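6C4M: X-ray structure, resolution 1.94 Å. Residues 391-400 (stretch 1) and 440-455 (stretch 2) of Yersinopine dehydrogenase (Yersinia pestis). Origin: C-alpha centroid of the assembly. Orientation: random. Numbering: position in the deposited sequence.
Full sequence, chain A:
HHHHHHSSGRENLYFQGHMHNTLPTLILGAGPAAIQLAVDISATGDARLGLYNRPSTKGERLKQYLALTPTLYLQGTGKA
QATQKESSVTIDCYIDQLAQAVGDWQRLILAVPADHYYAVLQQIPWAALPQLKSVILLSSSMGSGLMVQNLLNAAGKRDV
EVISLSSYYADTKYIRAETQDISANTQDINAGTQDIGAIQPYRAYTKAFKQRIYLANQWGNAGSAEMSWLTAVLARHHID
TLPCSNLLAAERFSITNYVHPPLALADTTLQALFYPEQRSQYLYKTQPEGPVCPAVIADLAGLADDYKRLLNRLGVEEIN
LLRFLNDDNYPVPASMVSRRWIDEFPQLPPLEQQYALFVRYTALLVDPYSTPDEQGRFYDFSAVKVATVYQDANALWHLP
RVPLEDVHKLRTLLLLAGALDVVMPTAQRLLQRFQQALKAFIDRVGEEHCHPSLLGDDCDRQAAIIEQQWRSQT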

# COMPACT_ATOMS: atom_id res chain seq x y z
N GLN A 391 -31.10 -11.01 -5.58
CA GLN A 391 -32.54 -11.21 -5.62
C GLN A 391 -33.03 -11.96 -4.38
O GLN A 391 -32.35 -12.83 -3.85
CB GLN A 391 -32.93 -11.98 -6.88
CG GLN A 391 -32.96 -11.10 -8.10
CD GLN A 391 -33.19 -11.88 -9.36
OE1 GLN A 391 -32.38 -12.72 -9.76
NE2 GLN A 391 -34.31 -11.62 -10.01
N ASP A 392 -34.24 -11.62 -3.94
CA ASP A 392 -34.82 -12.30 -2.79
C ASP A 392 -35.70 -13.46 -3.29
O ASP A 392 -35.68 -13.81 -4.48
CB ASP A 392 -35.57 -11.32 -1.88
CG ASP A 392 -36.77 -10.66 -2.54
OD1 ASP A 392 -37.27 -11.14 -3.58
OD2 ASP A 392 -37.22 -9.63 -1.99
N ALA A 393 -36.44 -14.10 -2.37
CA ALA A 393 -37.22 -15.29 -2.73
C ALA A 393 -38.29 -14.98 -3.77
O ALA A 393 -38.68 -15.86 -4.54
CB ALA A 393 -37.87 -15.89 -1.48
N ASN A 394 -38.79 -13.75 -3.79
CA ASN A 394 -39.74 -13.32 -4.81
C ASN A 394 -39.06 -12.75 -6.05
O ASN A 394 -39.72 -12.09 -6.85
CB ASN A 394 -40.70 -12.30 -4.22
CG ASN A 394 -41.59 -12.90 -3.14
OD1 ASN A 394 -42.61 -13.52 -3.45
ND2 ASN A 394 -41.20 -12.73 -1.88
N ALA A 395 -37.76 -12.98 -6.22
CA ALA A 395 -37.01 -12.54 -7.40
C ALA A 395 -36.86 -11.02 -7.49
O ALA A 395 -36.58 -10.49 -8.56
CB ALA A 395 -37.66 -13.07 -8.68
N LEU A 396 -37.05 -10.31 -6.37
CA LEU A 396 -36.89 -8.87 -6.35
C LEU A 396 -35.47 -8.52 -5.97
O LEU A 396 -34.88 -9.13 -5.06
CB LEU A 396 -37.86 -8.24 -5.35
CG LEU A 396 -39.35 -8.25 -5.72
CD1 LEU A 396 -40.16 -7.63 -4.56
CD2 LEU A 396 -39.59 -7.51 -7.02
N TRP A 397 -34.93 -7.50 -6.64
CA TRP A 397 -33.55 -7.10 -6.42
C TRP A 397 -33.41 -6.24 -5.18
O TRP A 397 -34.22 -5.34 -4.92
CB TRP A 397 -33.02 -6.34 -7.63
CG TRP A 397 -32.80 -7.20 -8.81
CD1 TRP A 397 -33.63 -7.35 -9.89
CD2 TRP A 397 -31.67 -8.04 -9.05
NE1 TRP A 397 -33.08 -8.23 -10.78
CE2 TRP A 397 -31.88 -8.68 -10.29
CE3 TRP A 397 -30.49 -8.32 -8.34
CZ2 TRP A 397 -30.95 -9.57 -10.84
CZ3 TRP A 397 -29.59 -9.21 -8.87
CH2 TRP A 397 -29.82 -9.83 -10.13
N HIS A 398 -32.35 -6.51 -4.40
CA HIS A 398 -31.98 -5.76 -3.20
C HIS A 398 -30.56 -5.23 -3.31
O HIS A 398 -29.71 -5.79 -4.01
CB HIS A 398 -32.01 -6.63 -1.94
CG HIS A 398 -33.37 -6.99 -1.44
ND1 HIS A 398 -33.87 -6.53 -0.25
CD2 HIS A 398 -34.32 -7.81 -1.96
CE1 HIS A 398 -35.08 -7.02 -0.06
NE2 HIS A 398 -35.38 -7.80 -1.09
N LEU A 399 -30.30 -4.17 -2.56
CA LEU A 399 -28.95 -3.77 -2.20
C LEU A 399 -28.51 -4.47 -0.93
O LEU A 399 -29.31 -4.64 -0.00
CB LEU A 399 -28.90 -2.27 -1.97
CG LEU A 399 -29.11 -1.48 -3.25
CD1 LEU A 399 -29.63 -0.10 -2.91
CD2 LEU A 399 -27.80 -1.38 -4.01
N PRO A 400 -27.23 -4.86 -0.81
CA PRO A 400 -26.73 -5.38 0.47
C PRO A 400 -26.61 -4.26 1.49
O PRO A 400 -26.67 -3.07 1.17
CB PRO A 400 -25.37 -5.97 0.12
CG PRO A 400 -24.94 -5.22 -1.10
CD PRO A 400 -26.17 -4.79 -1.84
N ALA A 440 -29.39 3.68 -13.02
CA ALA A 440 -29.00 2.90 -14.19
C ALA A 440 -29.27 1.43 -13.97
O ALA A 440 -29.76 0.73 -14.87
CB ALA A 440 -27.52 3.14 -14.54
N PHE A 441 -29.04 0.94 -12.75
CA PHE A 441 -29.34 -0.45 -12.44
C PHE A 441 -30.85 -0.74 -12.53
O PHE A 441 -31.26 -1.76 -13.08
CB PHE A 441 -28.84 -0.80 -11.04
CG PHE A 441 -29.31 -2.14 -10.55
CD1 PHE A 441 -28.74 -3.31 -11.05
CD2 PHE A 441 -30.35 -2.23 -9.64
CE1 PHE A 441 -29.18 -4.55 -10.61
CE2 PHE A 441 -30.80 -3.46 -9.20
CZ PHE A 441 -30.22 -4.62 -9.67
N ILE A 442 -31.67 0.13 -11.94
CA ILE A 442 -33.12 -0.10 -11.97
C ILE A 442 -33.61 -0.18 -13.42
O ILE A 442 -34.53 -0.94 -13.73
CB ILE A 442 -33.86 1.01 -11.18
CG1 ILE A 442 -33.55 0.86 -9.69
CG2 ILE A 442 -35.40 0.99 -11.49
CD1 ILE A 442 -33.98 2.05 -8.87
N ASP A 443 -33.01 0.60 -14.31
CA ASP A 443 -33.42 0.57 -15.71
C ASP A 443 -33.02 -0.75 -16.37
O ASP A 443 -33.76 -1.29 -17.21
CB ASP A 443 -32.84 1.75 -16.48
CG ASP A 443 -33.42 3.09 -16.04
OD1 ASP A 443 -34.47 3.08 -15.38
OD2 ASP A 443 -32.84 4.14 -16.37
N ARG A 444 -31.84 -1.27 -16.04
CA ARG A 444 -31.41 -2.55 -16.60
C ARG A 444 -32.35 -3.68 -16.20
O ARG A 444 -32.71 -4.52 -17.03
CB ARG A 444 -30.00 -2.86 -16.15
CG ARG A 444 -28.95 -1.98 -16.76
CD ARG A 444 -27.58 -2.65 -16.68
NE ARG A 444 -27.01 -2.67 -15.32
CZ ARG A 444 -26.50 -1.60 -14.71
NH1 ARG A 444 -26.57 -0.41 -15.30
NH2 ARG A 444 -25.95 -1.71 -13.51
N VAL A 445 -32.74 -3.72 -14.92
CA VAL A 445 -33.51 -4.85 -14.43
C VAL A 445 -35.01 -4.60 -14.49
O VAL A 445 -35.79 -5.56 -14.40
CB VAL A 445 -33.14 -5.21 -12.97
CG1 VAL A 445 -31.66 -5.55 -12.84
CG2 VAL A 445 -33.53 -4.06 -12.04
N GLY A 446 -35.45 -3.35 -14.61
CA GLY A 446 -36.86 -3.04 -14.44
C GLY A 446 -37.31 -2.74 -13.01
O GLY A 446 -37.13 -3.53 -12.08
N GLU A 447 -37.95 -1.56 -12.88
CA GLU A 447 -38.50 -1.11 -11.60
C GLU A 447 -39.45 -2.13 -10.99
O GLU A 447 -39.48 -2.31 -9.76
CB GLU A 447 -39.20 0.24 -11.82
CG GLU A 447 -39.96 0.81 -10.61
CD GLU A 447 -39.95 2.35 -10.56
OE1 GLU A 447 -39.40 2.98 -11.48
OE2 GLU A 447 -40.48 2.93 -9.59
N GLU A 448 -40.24 -2.83 -11.81
CA GLU A 448 -41.17 -3.83 -11.30
C GLU A 448 -40.45 -5.02 -10.68
O GLU A 448 -41.07 -5.78 -9.93
CB GLU A 448 -42.11 -4.32 -12.40
CG GLU A 448 -41.45 -5.11 -13.53
CD GLU A 448 -40.89 -4.23 -14.67
OE1 GLU A 448 -40.54 -3.05 -14.46
OE2 GLU A 448 -40.79 -4.76 -15.80
N HIS A 449 -39.16 -5.17 -10.94
CA HIS A 449 -38.36 -6.26 -10.41
C HIS A 449 -37.45 -5.81 -9.27
O HIS A 449 -36.56 -6.56 -8.87
CB HIS A 449 -37.52 -6.87 -11.52
CG HIS A 449 -38.34 -7.48 -12.61
ND1 HIS A 449 -38.22 -7.10 -13.93
CD2 HIS A 449 -39.31 -8.42 -12.57
CE1 HIS A 449 -39.07 -7.79 -14.66
NE2 HIS A 449 -39.74 -8.60 -13.86
N CYS A 450 -37.66 -4.60 -8.76
CA CYS A 450 -36.88 -4.08 -7.65
C CYS A 450 -37.68 -4.07 -6.35
O CYS A 450 -38.85 -3.66 -6.33
CB CYS A 450 -36.43 -2.65 -7.94
SG CYS A 450 -35.24 -2.60 -9.26
N HIS A 451 -37.03 -4.50 -5.28
CA HIS A 451 -37.62 -4.36 -3.96
C HIS A 451 -37.89 -2.88 -3.67
O HIS A 451 -37.11 -2.02 -4.09
CB HIS A 451 -36.69 -4.94 -2.90
CG HIS A 451 -37.33 -5.04 -1.54
ND1 HIS A 451 -37.19 -4.06 -0.58
CD2 HIS A 451 -38.10 -6.01 -0.99
CE1 HIS A 451 -37.84 -4.43 0.51
NE2 HIS A 451 -38.40 -5.60 0.29
N PRO A 452 -38.98 -2.55 -2.96
CA PRO A 452 -39.29 -1.13 -2.70
C PRO A 452 -38.19 -0.36 -1.99
O PRO A 452 -38.13 0.87 -2.13
CB PRO A 452 -40.55 -1.20 -1.82
CG PRO A 452 -41.21 -2.46 -2.24
CD PRO A 452 -40.09 -3.43 -2.55
N SER A 453 -37.32 -1.03 -1.23
CA SER A 453 -36.20 -0.34 -0.61
C SER A 453 -35.30 0.33 -1.64
O SER A 453 -34.64 1.33 -1.34
CB SER A 453 -35.40 -1.30 0.26
OG SER A 453 -34.92 -2.41 -0.48
N LEU A 454 -35.24 -0.21 -2.87
CA LEU A 454 -34.48 0.45 -3.93
C LEU A 454 -35.14 1.72 -4.45
O LEU A 454 -34.49 2.46 -5.20
CB LEU A 454 -34.27 -0.49 -5.12
CG LEU A 454 -33.02 -1.34 -5.06
CD1 LEU A 454 -32.94 -2.13 -3.78
CD2 LEU A 454 -32.93 -2.29 -6.25
N LEU A 455 -36.41 1.97 -4.11
CA LEU A 455 -37.21 2.98 -4.80
C LEU A 455 -37.61 4.15 -3.91
O LEU A 455 -38.30 5.05 -4.40
CB LEU A 455 -38.48 2.32 -5.38
CG LEU A 455 -38.24 1.07 -6.24
CD1 LEU A 455 -39.51 0.38 -6.68
CD2 LEU A 455 -37.41 1.49 -7.44
O HOH W 1 -32.41 -3.27 -0.87

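The contact between these two stretches of yersinopine dehydrogenase is a single beta bridge whose two backbone hydrogen bonds fix the register while side chains pack around it. Such a bridge needs very few residues. Trp397 lies across from Cys450, with their CA atoms 4.7 Å apart, yet the bonds run to the neighbours of Cys450: Trp397 N donates to His449 O at 2.9 Å, and His451 N donates to Trp397 O at 3.0 Å. One residue thus spends both its backbone polar groups on stretch 2. His449 O also receives a CA-H...O contact from Leu396 CA at 3.4 Å.

With its backbone so held, the CA-to-CB bond of Trp397 points toward stretch 2, where helix residues Phe441 and Val445 pack on the indole. Phe441 turns its edge to the indole face, the planes at 89° and Phe441 CZ 3.7 Å from Trp397 CG. Val445 CG1 lies over the same face, 4.0 Å from the centroid of the five-membered ring, a CH-pi contact.

The histidines form a second cluster. The rings of His398 and His451 meet obliquely, centroids 4.0 Å apart, and His451 CB sits over the His398 face, 3.8 Å from its centroid. Each ring is also anchored within its own stretch: His398 NE2 donates to Asp392 OD2 at 2.7 Å, while His451 ND1 accepts from Ser453 N at 3.1 Å and pairs with Ser453 OG at 2.8 Å. Asp392 OD1 in turn accepts from Leu396 N at 2.9 Å, so this one carboxylate braces the loop leading into the bridge.

Beyond the bridge, Leu454 continues the apolar packing, its CD1 3.9 Å from Leu399 CG. Here a water joins the two stretches: it accepts from Leu399 N at 2.8 Å and hydrogen-bonds Ser453 OG at 2.7 Å, two residues along from Trp397.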